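Local coordinates for protein transcriptional regulator (Actinomyces oris, PDB 5V8C) that probably acts as a LytR-Cps2A-Psr family phosphotransferase that mediates glycosylation of a cell wall-anchored surface protein, at residues I9-T14 / P108-L112; C102-P108 / Y283-R289; G49-I55 / R85-V91; I255-T259 / N271-L277; D140-L145 / A162-S166. All coordinates share one frame; numbering follows the deposited sequence.

Contact 1 (I9-T14 / P108-L112); sequences IAMPTT and PTTHL
Met11 reaches the backbone of 109-112 because its CG lies beside the backbone N, anti to the carbonyl carbon (chi1 -74°), and because the chain then bends at chi2 (-56°), turning SD and CE inward. In this conformer, one of two modelled, Met11 SD lies 3.1 Å from Thr109 O and Met11 CE is 3.6 Å from Thr110 O, while the same methyl also approaches CB of Leu112 at 4.1 Å; the second conformer leaves these approaches less certain. The sulfur further meets the Thr109 methyl, CG2. At the other end of the contact Thr14 places OG1 anti to its own N (chi1 -166°), which sends the hydroxyl to Thr287 O. Thr14 CB lies against the ring of Pro108, 3.6 Å from Pro108 CG. The two segments run in roughly opposite directions yet share no backbone pairing. Each belongs to a different sheet: 13-14 pairs with strand 288-289, whereas 111-112 opens strand 111-115 of the mixed seven-stranded sheet, where His111 bonds to Leu24 of the adjacent strand. Between them Pro12 lays its ring against the backbone of Thr109, with Pro12 CD 3.4 Å from Thr109 O, and packs behind on Val98 and Cys102 of helix 94-105. Ile9 meets Leu112 at about a right angle, methyl against methyl, with Ile9 CD1 3.7 Å from Leu112 CD2. Leu112 also lies on Leu24 and Leu26 of strand 23-28, and Ile9 rests on Pro94 and Gln95, where helix 94-105 begins.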
# COMPACT_ATOMS: atom_id res chain seq x y z
N ILE A 9 -13.88 -13.51 -0.87
CA ILE A 9 -13.61 -12.76 -2.08
C ILE A 9 -13.51 -13.71 -3.25
O ILE A 9 -12.81 -14.73 -3.16
CB ILE A 9 -12.37 -11.81 -1.95
CG1 ILE A 9 -12.78 -10.42 -1.43
CG2 ILE A 9 -11.59 -11.66 -3.27
CD1 ILE A 9 -12.60 -10.26 -0.05
N ALA A 10 -14.24 -13.41 -4.33
CA ALA A 10 -14.16 -14.17 -5.57
C ALA A 10 -12.99 -13.58 -6.34
O ALA A 10 -13.08 -12.47 -6.87
CB ALA A 10 -15.46 -14.04 -6.37
N MET A 11 -11.86 -14.31 -6.32
CA MET A 11 -10.63 -13.88 -6.98
C MET A 11 -10.81 -13.83 -8.49
O MET A 11 -11.52 -14.66 -9.05
CB MET A 11 -9.43 -14.76 -6.58
CG MET A 11 -8.92 -14.50 -5.17
SD MET A 11 -8.45 -12.78 -4.85
CE MET A 11 -7.96 -12.91 -3.21
N PRO A 12 -10.22 -12.81 -9.18
CA PRO A 12 -10.40 -12.74 -10.64
C PRO A 12 -9.64 -13.85 -11.36
O PRO A 12 -8.78 -14.49 -10.77
CB PRO A 12 -9.82 -11.36 -11.01
CG PRO A 12 -9.58 -10.66 -9.73
CD PRO A 12 -9.35 -11.71 -8.71
N THR A 13 -9.95 -14.04 -12.64
CA THR A 13 -9.29 -15.01 -13.52
C THR A 13 -8.50 -14.28 -14.60
O THR A 13 -8.88 -13.17 -15.00
CB THR A 13 -10.31 -16.02 -14.12
OG1 THR A 13 -11.36 -15.31 -14.81
CG2 THR A 13 -10.92 -16.95 -13.06
N THR A 14 -7.39 -14.87 -15.06
CA THR A 14 -6.56 -14.30 -16.11
C THR A 14 -6.11 -15.35 -17.11
O THR A 14 -6.05 -16.54 -16.78
CB THR A 14 -5.36 -13.52 -15.54
OG1 THR A 14 -4.79 -12.74 -16.59
CG2 THR A 14 -4.28 -14.43 -14.95
N PRO A 108 -4.66 -9.21 -11.85
CA PRO A 108 -5.44 -10.30 -11.26
C PRO A 108 -4.92 -10.65 -9.86
O PRO A 108 -3.86 -11.26 -9.72
CB PRO A 108 -5.29 -11.45 -12.27
CG PRO A 108 -4.20 -11.00 -13.24
CD PRO A 108 -3.58 -9.75 -12.70
N THR A 109 -5.67 -10.25 -8.83
CA THR A 109 -5.33 -10.48 -7.43
C THR A 109 -5.41 -11.98 -7.06
O THR A 109 -6.44 -12.62 -7.25
CB THR A 109 -6.18 -9.57 -6.55
OG1 THR A 109 -5.85 -8.22 -6.87
CG2 THR A 109 -5.96 -9.80 -5.07
N THR A 110 -4.31 -12.51 -6.53
CA THR A 110 -4.17 -13.90 -6.11
C THR A 110 -4.48 -14.03 -4.60
O THR A 110 -5.13 -14.99 -4.19
CB THR A 110 -2.77 -14.39 -6.53
OG1 THR A 110 -2.76 -14.53 -7.96
CG2 THR A 110 -2.39 -15.73 -5.91
N HIS A 111 -4.05 -13.03 -3.80
CA HIS A 111 -4.26 -13.00 -2.35
C HIS A 111 -4.65 -11.60 -1.88
O HIS A 111 -4.36 -10.62 -2.57
CB HIS A 111 -2.99 -13.47 -1.62
CG HIS A 111 -2.52 -14.83 -2.02
ND1 HIS A 111 -3.18 -15.97 -1.60
CD2 HIS A 111 -1.47 -15.19 -2.80
CE1 HIS A 111 -2.50 -16.98 -2.11
NE2 HIS A 111 -1.47 -16.56 -2.84
N LEU A 112 -5.31 -11.50 -0.72
CA LEU A 112 -5.75 -10.20 -0.23
C LEU A 112 -5.48 -10.00 1.26
O LEU A 112 -5.91 -10.82 2.08
CB LEU A 112 -7.24 -9.93 -0.55
CG LEU A 112 -7.79 -8.58 -0.02
CD1 LEU A 112 -7.46 -7.42 -0.95
CD2 LEU A 112 -9.27 -8.65 0.26

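Contact 2 (C102-P108 / Y283-R289); sequences CTGLGIP and YSPKTCR
Cys102 and Cys288 extend their SG atoms toward one another, each anti to its own backbone N, and close a disulfide of 2.0 Å between Cys102 SG and Cys288 SG. The bridge ties the last turn of helix 94-105 to a chain segment nearly two hundred residues later. Beside it the Tyr283 ring lies obliquely across Ile107, whose CB sits over the centre of one ring face in a CH-pi contact, 4.0 Å from the ring centroid. Pro108 adds its CD at an oblique angle to the same ring, 3.5 Å from Tyr283 CD1, and turns CB toward the sulfur of Cys288. Close backbone packing is possible at Gly106, which leaves the helical conformation with positive phi (79°); a beta carbon there would run into the backbone of Ser284 and Pro285. Its carbonyl receives a weak bond from Ser284 N, with Gly106 O at 3.4 Å. Within 283-289, Thr287 turns its N and OG1 to the same face of Ser284 O and so closes the 3-10 turn. Tyr283 continues onto Leu57 and Arg59 of strand 52-60 and onto Leu278 of helix 272-280, which Leu105 of helix 94-105 also touches, while strand 288-289 pairs with 13-14.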
# COMPACT_ATOMS: atom_id res chain seq x y z
N CYS A 102 -8.70 -5.28 -11.81
CA CYS A 102 -8.71 -6.20 -12.93
C CYS A 102 -9.24 -5.53 -14.22
O CYS A 102 -8.53 -5.49 -15.23
CB CYS A 102 -9.52 -7.44 -12.58
SG CYS A 102 -9.72 -8.60 -13.95
N THR A 103 -10.47 -5.02 -14.19
CA THR A 103 -11.07 -4.41 -15.38
C THR A 103 -10.40 -3.09 -15.80
O THR A 103 -10.53 -2.68 -16.96
CB THR A 103 -12.60 -4.26 -15.24
OG1 THR A 103 -12.90 -3.11 -14.46
CG2 THR A 103 -13.27 -5.47 -14.64
N GLY A 104 -9.72 -2.43 -14.87
CA GLY A 104 -9.09 -1.13 -15.10
C GLY A 104 -7.60 -1.14 -15.33
O GLY A 104 -7.08 -0.31 -16.09
N LEU A 105 -6.87 -2.01 -14.64
CA LEU A 105 -5.42 -2.05 -14.80
C LEU A 105 -4.90 -3.39 -15.27
O LEU A 105 -3.75 -3.48 -15.71
CB LEU A 105 -4.71 -1.61 -13.50
CG LEU A 105 -4.86 -0.14 -13.11
CD1 LEU A 105 -4.21 0.13 -11.78
CD2 LEU A 105 -4.33 0.79 -14.20
N GLY A 106 -5.76 -4.41 -15.19
CA GLY A 106 -5.43 -5.77 -15.57
C GLY A 106 -4.64 -6.51 -14.52
O GLY A 106 -3.87 -7.41 -14.85
N ILE A 107 -4.80 -6.13 -13.24
CA ILE A 107 -4.07 -6.82 -12.19
C ILE A 107 -4.96 -7.92 -11.56
O ILE A 107 -5.92 -7.62 -10.85
CB ILE A 107 -3.33 -5.88 -11.16
CG1 ILE A 107 -4.05 -5.76 -9.80
CG2 ILE A 107 -2.98 -4.50 -11.72
CD1 ILE A 107 -3.48 -6.70 -8.76
N PRO A 108 -4.66 -9.21 -11.85
CA PRO A 108 -5.44 -10.30 -11.26
C PRO A 108 -4.92 -10.65 -9.86
O PRO A 108 -3.86 -11.26 -9.72
CB PRO A 108 -5.29 -11.45 -12.27
CG PRO A 108 -4.20 -11.00 -13.24
CD PRO A 108 -3.58 -9.75 -12.70
N TYR A 283 0.51 -7.49 -16.45
CA TYR A 283 -0.83 -6.97 -16.19
C TYR A 283 -1.36 -6.21 -17.39
O TYR A 283 -0.69 -5.29 -17.88
CB TYR A 283 -0.84 -6.04 -14.96
CG TYR A 283 -0.25 -6.62 -13.70
CD1 TYR A 283 -0.64 -7.88 -13.23
CD2 TYR A 283 0.62 -5.88 -12.91
CE1 TYR A 283 -0.14 -8.39 -12.04
CE2 TYR A 283 1.12 -6.38 -11.71
CZ TYR A 283 0.74 -7.64 -11.28
OH TYR A 283 1.25 -8.14 -10.11
N SER A 284 -2.56 -6.57 -17.87
CA SER A 284 -3.22 -5.91 -18.99
C SER A 284 -4.74 -6.09 -18.85
O SER A 284 -5.17 -7.22 -18.59
CB SER A 284 -2.73 -6.47 -20.32
OG SER A 284 -3.27 -5.75 -21.41
N PRO A 285 -5.56 -5.01 -18.96
CA PRO A 285 -7.01 -5.18 -18.81
C PRO A 285 -7.63 -6.22 -19.73
O PRO A 285 -8.49 -6.99 -19.29
CB PRO A 285 -7.57 -3.77 -19.06
CG PRO A 285 -6.49 -3.04 -19.75
CD PRO A 285 -5.21 -3.61 -19.25
N LYS A 286 -7.16 -6.29 -20.99
CA LYS A 286 -7.64 -7.23 -22.02
C LYS A 286 -7.54 -8.70 -21.61
O LYS A 286 -8.36 -9.50 -22.06
CB LYS A 286 -6.90 -7.00 -23.35
N THR A 287 -6.56 -9.04 -20.76
CA THR A 287 -6.32 -10.42 -20.34
C THR A 287 -6.83 -10.75 -18.91
O THR A 287 -6.56 -11.85 -18.41
CB THR A 287 -4.83 -10.78 -20.53
OG1 THR A 287 -4.04 -9.97 -19.66
CG2 THR A 287 -4.37 -10.62 -21.98
N CYS A 288 -7.57 -9.84 -18.27
CA CYS A 288 -8.08 -10.06 -16.91
C CYS A 288 -9.61 -10.08 -16.87
O CYS A 288 -10.25 -9.30 -17.56
CB CYS A 288 -7.49 -9.03 -15.95
SG CYS A 288 -7.84 -9.35 -14.20
N ARG A 289 -10.20 -10.95 -16.03
CA ARG A 289 -11.66 -11.08 -15.91
C ARG A 289 -12.14 -11.37 -14.47
O ARG A 289 -11.75 -12.38 -13.88
CB ARG A 289 -12.19 -12.14 -16.89
CG ARG A 289 -13.71 -12.32 -16.90
CD ARG A 289 -14.05 -13.70 -17.45
NE ARG A 289 -15.49 -13.94 -17.56
CZ ARG A 289 -16.23 -14.52 -16.62
NH1 ARG A 289 -17.52 -14.72 -16.82
NH2 ARG A 289 -15.68 -14.90 -15.47

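Contact 3 (G49-I55 / R85-V91); sequences GSRADVI and RLATTYV. With PO4 (phosphate ion), chain C.
Ala52 N donates to Ala87 O across the segments, 3.2 Å long and nearly straight (168° at the hydrogen), arriving in the carbonyl plane on a lone pair. Residues 86-91 coil with helical phi and psi but without the regular bonds of a helix, while 49-55 turns a corner at Asp53, where Asp53 and Val54 both face Gly27 in a classic beta bulge. Ala87 CA and Arg51 CA add C-H contacts to the carbonyls of Ala52 and Ala87. Tyr90, its CG anti to the backbone N (chi1 -163°), lies along Ser50: Ser50 O meets the ring at its edge, and Ser50 CB is 3.8 Å from Tyr90 CD2. Tyr90 CB rests on the Ala52 methyl, and deeper in, Ile55 CD1 touches Leu86 CB at 4.0 Å. On the outer side Arg51 runs out extended, with Thr88 OG1 over one face of its guanidinium. Arg85 bends toward it, and the two guanidinium planes stand 74° apart. A phosphate, probably from the crystallisation liquor, lies just beyond both ends: Arg51 NH1 is 2.8 Å from its O3, and Arg85 NH2 makes a weak bond to its O2 at 3.3 Å. With Arg72 also against Arg51, the basic cluster may favour a phosphate-type anion, which would be consistent with an enzyme family that handles pyrophosphate-linked lipid substrates.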
# COMPACT_ATOMS: atom_id res chain seq x y z
N GLY A 49 -19.19 1.31 4.00
CA GLY A 49 -18.71 2.68 3.87
C GLY A 49 -17.31 2.86 4.41
O GLY A 49 -17.13 3.19 5.59
N SER A 50 -16.30 2.64 3.55
CA SER A 50 -14.89 2.78 3.90
C SER A 50 -14.05 3.10 2.66
O SER A 50 -14.40 2.70 1.55
CB SER A 50 -14.38 1.51 4.58
OG SER A 50 -13.24 1.77 5.39
N ARG A 51 -12.94 3.84 2.84
CA ARG A 51 -12.07 4.24 1.74
C ARG A 51 -10.69 3.59 1.85
O ARG A 51 -10.21 3.36 2.95
CB ARG A 51 -11.92 5.77 1.67
CG ARG A 51 -13.11 6.48 1.05
CD ARG A 51 -12.71 7.85 0.54
NE ARG A 51 -13.87 8.65 0.17
CZ ARG A 51 -13.79 9.83 -0.45
NH1 ARG A 51 -12.61 10.33 -0.78
NH2 ARG A 51 -14.90 10.50 -0.75
N ALA A 52 -10.06 3.31 0.70
CA ALA A 52 -8.73 2.71 0.66
C ALA A 52 -7.67 3.82 0.59
O ALA A 52 -7.57 4.51 -0.43
CB ALA A 52 -8.60 1.78 -0.54
N ASP A 53 -6.95 4.04 1.69
CA ASP A 53 -5.90 5.06 1.76
C ASP A 53 -4.63 4.56 1.10
O ASP A 53 -3.93 5.34 0.45
CB ASP A 53 -5.64 5.46 3.22
CG ASP A 53 -6.75 6.27 3.86
OD1 ASP A 53 -7.70 6.66 3.14
OD2 ASP A 53 -6.66 6.54 5.08
N VAL A 54 -4.33 3.26 1.25
CA VAL A 54 -3.13 2.62 0.71
C VAL A 54 -3.53 1.42 -0.15
O VAL A 54 -4.33 0.59 0.27
CB VAL A 54 -2.18 2.21 1.85
CG1 VAL A 54 -0.97 1.44 1.32
CG2 VAL A 54 -1.72 3.42 2.66
N ILE A 55 -2.98 1.35 -1.37
CA ILE A 55 -3.22 0.27 -2.33
C ILE A 55 -1.88 -0.10 -2.92
O ILE A 55 -1.33 0.68 -3.70
CB ILE A 55 -4.20 0.67 -3.46
CG1 ILE A 55 -5.51 1.32 -2.94
CG2 ILE A 55 -4.49 -0.50 -4.38
CD1 ILE A 55 -5.53 2.79 -3.10
N ARG A 85 -12.36 6.38 -8.65
CA ARG A 85 -11.01 6.54 -8.14
C ARG A 85 -10.71 5.32 -7.27
O ARG A 85 -11.61 4.79 -6.63
CB ARG A 85 -10.88 7.82 -7.31
CG ARG A 85 -10.86 9.10 -8.13
CD ARG A 85 -10.58 10.32 -7.25
NE ARG A 85 -11.44 10.33 -6.07
CZ ARG A 85 -11.03 10.66 -4.86
NH1 ARG A 85 -9.78 11.05 -4.65
NH2 ARG A 85 -11.88 10.62 -3.83
N LEU A 86 -9.44 4.89 -7.27
CA LEU A 86 -8.97 3.74 -6.50
C LEU A 86 -9.45 3.74 -5.04
O LEU A 86 -9.90 2.72 -4.54
CB LEU A 86 -7.43 3.67 -6.56
CG LEU A 86 -6.82 2.55 -7.38
CD1 LEU A 86 -7.10 2.73 -8.85
CD2 LEU A 86 -5.33 2.50 -7.19
N ALA A 87 -9.40 4.90 -4.38
CA ALA A 87 -9.83 5.04 -2.99
C ALA A 87 -11.33 4.80 -2.81
O ALA A 87 -11.76 4.26 -1.78
CB ALA A 87 -9.46 6.43 -2.48
N THR A 88 -12.11 5.18 -3.81
CA THR A 88 -13.56 5.11 -3.81
C THR A 88 -14.06 3.68 -4.10
O THR A 88 -15.12 3.31 -3.58
CB THR A 88 -14.10 6.20 -4.74
OG1 THR A 88 -14.44 7.31 -3.91
CG2 THR A 88 -15.31 5.78 -5.57
N THR A 89 -13.30 2.87 -4.85
CA THR A 89 -13.67 1.48 -5.15
C THR A 89 -13.86 0.61 -3.89
O THR A 89 -14.56 -0.40 -3.95
CB THR A 89 -12.68 0.83 -6.12
OG1 THR A 89 -11.42 0.69 -5.46
CG2 THR A 89 -12.51 1.62 -7.42
N TYR A 90 -13.26 1.00 -2.74
CA TYR A 90 -13.37 0.22 -1.51
C TYR A 90 -14.74 0.31 -0.82
O TYR A 90 -15.12 -0.62 -0.10
CB TYR A 90 -12.23 0.56 -0.52
CG TYR A 90 -12.08 -0.50 0.54
CD1 TYR A 90 -11.68 -1.80 0.22
CD2 TYR A 90 -12.47 -0.26 1.86
CE1 TYR A 90 -11.64 -2.81 1.17
CE2 TYR A 90 -12.42 -1.26 2.82
CZ TYR A 90 -12.00 -2.53 2.47
OH TYR A 90 -11.95 -3.53 3.42
N VAL A 91 -15.49 1.42 -1.05
CA VAL A 91 -16.79 1.74 -0.45
C VAL A 91 -17.80 0.56 -0.48
O VAL A 91 -18.27 0.18 0.59
CB VAL A 91 -17.40 3.05 -1.01
CG1 VAL A 91 -18.86 3.22 -0.58
CG2 VAL A 91 -16.57 4.26 -0.59
P PO4 C . -10.75 13.01 -0.06
O1 PO4 C . -12.18 13.73 -0.01
O2 PO4 C . -10.44 12.56 -1.56
O3 PO4 C . -10.77 11.72 0.89
O4 PO4 C . -9.66 14.00 0.44

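Contact 4 (I255-T259 / N271-L277); sequences IDLPT and NQESRDL
Asn271 presents its carboxamide edge-on to Pro258, so that Pro258 O lies close to the amide plane and ND2 is in turn in the plane of the Pro258 carbonyl. The bond from Asn271 ND2 to Pro258 O is 2.8 Å, with 157° at the hydrogen. Ser274 OG takes the same oxygen from another direction, 2.7 Å from Pro258 O and well above the carbonyl plane (67° out of it), so two donors grip one acceptor. Asn271 occupies the N-cap position of helix 272-280, and Pro258 is the centre of an inverse gamma turn; the two hydrogen bonds between the turn and the helix start thus meet at one carbonyl. With an alanine in place of Asn271, that carbonyl would lose its in-plane donor and would probably be left to Ser274 alone, freeing the turn to shift against the helix start. The Pro258 ring packs along the helix, its CB beside Glu273 and its CD 4.0 Å from Leu277 CG. Leu277, with CG anti to the backbone N (chi1 -169°), reaches Ile255 tip to tip, Leu277 CD2 lying 3.8 Å from Ile255 CD1, and crosses Leu257 obliquely. Strand 252-256 is an outermost strand of the mixed sheet, next to 65-70: Leu257 continues onto Leu70, and Asp256, pointing away from helix 272-280, meets Ser190 and Ala194 of helix 182-208.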
# COMPACT_ATOMS: atom_id res chain seq x y z
N ILE A 255 8.27 0.76 -6.09
CA ILE A 255 8.06 1.73 -7.15
C ILE A 255 6.64 2.28 -7.12
O ILE A 255 5.68 1.56 -6.82
CB ILE A 255 8.50 1.21 -8.56
CG1 ILE A 255 7.65 1.84 -9.70
CG2 ILE A 255 8.52 -0.32 -8.65
CD1 ILE A 255 8.39 2.02 -11.08
N ASP A 256 6.53 3.60 -7.34
CA ASP A 256 5.29 4.33 -7.49
C ASP A 256 4.88 4.28 -8.95
O ASP A 256 5.73 4.43 -9.83
CB ASP A 256 5.47 5.78 -7.03
CG ASP A 256 5.44 5.90 -5.53
OD1 ASP A 256 6.52 5.75 -4.90
OD2 ASP A 256 4.33 6.03 -4.96
N LEU A 257 3.60 3.99 -9.20
CA LEU A 257 3.01 3.93 -10.53
C LEU A 257 3.27 5.28 -11.24
O LEU A 257 2.91 6.33 -10.70
CB LEU A 257 1.50 3.69 -10.37
CG LEU A 257 0.75 2.78 -11.35
CD1 LEU A 257 -0.31 3.54 -12.10
CD2 LEU A 257 1.66 1.97 -12.25
N PRO A 258 4.01 5.30 -12.36
CA PRO A 258 4.32 6.59 -13.00
C PRO A 258 3.15 7.25 -13.74
O PRO A 258 2.97 7.05 -14.94
CB PRO A 258 5.49 6.25 -13.93
CG PRO A 258 5.35 4.81 -14.23
CD PRO A 258 4.57 4.16 -13.12
N THR A 259 2.38 8.08 -13.03
CA THR A 259 1.27 8.82 -13.64
C THR A 259 1.76 10.16 -14.17
O THR A 259 2.79 10.66 -13.71
CB THR A 259 0.10 8.99 -12.65
OG1 THR A 259 0.49 9.85 -11.58
CG2 THR A 259 -0.40 7.66 -12.10
N ASN A 271 -1.39 6.63 -17.80
CA ASN A 271 -0.77 7.02 -19.07
C ASN A 271 0.01 5.85 -19.66
O ASN A 271 -0.01 4.74 -19.10
CB ASN A 271 0.12 8.26 -18.89
CG ASN A 271 1.19 8.19 -17.83
OD1 ASN A 271 1.78 9.20 -17.44
ND2 ASN A 271 1.50 7.00 -17.33
N GLN A 272 0.72 6.08 -20.79
CA GLN A 272 1.54 5.06 -21.43
C GLN A 272 2.61 4.51 -20.46
O GLN A 272 2.75 3.29 -20.36
CB GLN A 272 2.16 5.58 -22.73
CG GLN A 272 2.94 4.53 -23.53
CD GLN A 272 2.06 3.43 -24.07
OE1 GLN A 272 1.33 3.61 -25.05
NE2 GLN A 272 2.13 2.26 -23.46
N GLU A 273 3.30 5.41 -19.71
CA GLU A 273 4.32 5.02 -18.72
C GLU A 273 3.77 3.98 -17.73
O GLU A 273 4.42 2.96 -17.49
CB GLU A 273 4.82 6.24 -17.93
CG GLU A 273 5.93 7.04 -18.58
CD GLU A 273 6.50 8.09 -17.64
OE1 GLU A 273 7.50 7.79 -16.95
OE2 GLU A 273 5.89 9.18 -17.53
N SER A 274 2.57 4.24 -17.17
CA SER A 274 1.88 3.37 -16.22
C SER A 274 1.54 2.01 -16.85
O SER A 274 1.77 0.97 -16.21
CB SER A 274 0.60 4.04 -15.74
OG SER A 274 0.86 5.32 -15.19
N ARG A 275 1.01 2.01 -18.08
CA ARG A 275 0.62 0.79 -18.80
C ARG A 275 1.79 -0.13 -19.11
O ARG A 275 1.64 -1.35 -19.02
CB ARG A 275 -0.17 1.13 -20.08
CG ARG A 275 -1.53 1.79 -19.82
CD ARG A 275 -2.63 0.77 -19.59
NE ARG A 275 -3.66 1.26 -18.67
CZ ARG A 275 -4.85 1.72 -19.05
NH1 ARG A 275 -5.16 1.78 -20.34
NH2 ARG A 275 -5.73 2.14 -18.15
N ASP A 276 2.96 0.45 -19.45
CA ASP A 276 4.18 -0.32 -19.78
C ASP A 276 4.77 -0.97 -18.53
O ASP A 276 5.07 -2.16 -18.54
CB ASP A 276 5.24 0.58 -20.45
CG ASP A 276 4.80 1.25 -21.73
OD1 ASP A 276 4.18 0.57 -22.58
OD2 ASP A 276 5.12 2.45 -21.91
N LEU A 277 4.92 -0.17 -17.45
CA LEU A 277 5.40 -0.61 -16.15
C LEU A 277 4.54 -1.78 -15.67
O LEU A 277 5.08 -2.76 -15.16
CB LEU A 277 5.32 0.57 -15.16
CG LEU A 277 6.00 0.48 -13.76
CD1 LEU A 277 4.99 0.20 -12.68
CD2 LEU A 277 7.18 -0.49 -13.73

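Contact 5 (D140-L145 / A162-S166); sequences DAYTGL and ALVRS
Thr143 and Asp140, both in the beta-hairpin turn between strands 138-140 and 145-147, hold the end of helix 157-165 through two hydroxyl bonds. Thr143 OG1 donates to Ala162 O at 3.0 Å. Ser166 OG, just past the helix, donates to Asp140 OD2 at 2.9 Å, reaching it on the anti side and close to the carboxylate plane. Leu145 packs beside them: its CB lies 3.8 Å from the Ala162 methyl, and its CD1 and CD2 meet Leu163 CD1 obliquely. Farther out, an Asx motif sets the turn, as Thr143 N donates to Asp140 OD1 from above the carboxylate plane; OD2 has a second, weak donor in His168 N. With CG anti to the backbone N (chi1 -161°), the Asp140 carboxylate lies between the turn and Ser166. A leucine in place of Asp140 would probably leave Thr143 N and the Ser166 hydroxyl without acceptors, allowing the turn to drift from the helix. Gly144 continues the turn with positive phi, and backbone bonds between Asp140 and Leu145 close it. Thr143 CG2 touches Arg165 CB, and Thr143 CB sits 4.0 Å above the plane of the Arg165 guanidinium, displaced toward its rim.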
# COMPACT_ATOMS: atom_id res chain seq x y z
N ASP A 140 -0.51 18.78 10.59
CA ASP A 140 -1.82 18.52 10.00
C ASP A 140 -2.82 18.47 11.14
O ASP A 140 -2.73 17.61 12.01
CB ASP A 140 -1.81 17.19 9.22
CG ASP A 140 -2.95 17.04 8.23
OD1 ASP A 140 -4.12 17.21 8.63
OD2 ASP A 140 -2.66 16.70 7.06
N ALA A 141 -3.74 19.45 11.16
CA ALA A 141 -4.79 19.54 12.18
C ALA A 141 -5.76 18.36 12.09
O ALA A 141 -6.18 17.82 13.12
CB ALA A 141 -5.54 20.85 12.02
N TYR A 142 -6.07 17.93 10.84
CA TYR A 142 -6.98 16.83 10.55
C TYR A 142 -6.46 15.47 11.05
O TYR A 142 -7.15 14.82 11.83
CB TYR A 142 -7.34 16.78 9.06
N THR A 143 -5.25 15.06 10.63
CA THR A 143 -4.69 13.76 11.03
C THR A 143 -3.99 13.78 12.40
O THR A 143 -3.76 12.72 13.00
CB THR A 143 -3.78 13.17 9.94
OG1 THR A 143 -2.48 13.76 10.03
CG2 THR A 143 -4.36 13.35 8.54
N GLY A 144 -3.67 14.99 12.88
CA GLY A 144 -2.99 15.19 14.16
C GLY A 144 -1.48 15.03 14.06
O GLY A 144 -0.83 14.66 15.04
N LEU A 145 -0.91 15.29 12.86
CA LEU A 145 0.52 15.18 12.61
C LEU A 145 1.24 16.46 13.06
O LEU A 145 0.81 17.56 12.72
CB LEU A 145 0.77 14.91 11.11
CG LEU A 145 2.21 14.97 10.59
CD1 LEU A 145 2.91 13.62 10.74
CD2 LEU A 145 2.25 15.40 9.14
N ALA A 162 -0.74 9.20 10.70
CA ALA A 162 -1.00 10.61 10.44
C ALA A 162 -0.23 11.09 9.20
O ALA A 162 -0.74 11.91 8.44
CB ALA A 162 -0.59 11.44 11.65
N LEU A 163 0.97 10.55 8.97
CA LEU A 163 1.83 10.88 7.83
C LEU A 163 1.24 10.36 6.51
O LEU A 163 1.17 11.11 5.54
CB LEU A 163 3.26 10.34 8.06
CG LEU A 163 4.38 10.91 7.18
CD1 LEU A 163 4.35 12.42 7.13
CD2 LEU A 163 5.73 10.45 7.68
N VAL A 164 0.80 9.08 6.49
CA VAL A 164 0.20 8.50 5.29
C VAL A 164 -1.19 9.10 5.01
O VAL A 164 -1.55 9.28 3.85
CB VAL A 164 0.19 6.95 5.28
CG1 VAL A 164 1.60 6.38 5.41
CG2 VAL A 164 -0.72 6.37 6.35
N ARG A 165 -1.94 9.46 6.06
CA ARG A 165 -3.28 10.03 5.93
C ARG A 165 -3.27 11.52 5.63
O ARG A 165 -4.32 12.06 5.30
CB ARG A 165 -4.08 9.81 7.23
CG ARG A 165 -4.78 8.48 7.37
CD ARG A 165 -5.68 8.51 8.60
NE ARG A 165 -4.95 8.92 9.80
CZ ARG A 165 -5.51 9.37 10.92
NH1 ARG A 165 -6.83 9.47 11.00
NH2 ARG A 165 -4.77 9.71 11.96
N SER A 166 -2.14 12.21 5.86
CA SER A 166 -1.98 13.66 5.71
C SER A 166 -2.68 14.23 4.46
O SER A 166 -2.11 14.24 3.37
CB SER A 166 -0.51 14.05 5.76
OG SER A 166 -0.32 15.43 6.02

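Contacts 1 and 2 form one unit: they share Pro108, and their outer segments pair as strands 13-14 and 288-289, with Thr13 N 2.7 Å from Arg289 O and Thr14 OG1 also 2.7 Å from Thr287 O. Contact 4, nested along the chain inside the loop closed by contact 2, packs against it where Arg275 NH2 comes within 3.5 Å of Gly104 O. Contact 3, with the phosphate, has its centre about 18 Å from those of contacts 2 and 5, and touches contact 5 through Asp53 OD2 and Arg165 CG, 3.5 Å apart. Contacts 1 and 5 lie on opposite sides of the chain's centre, their own centres about 32 Å apart.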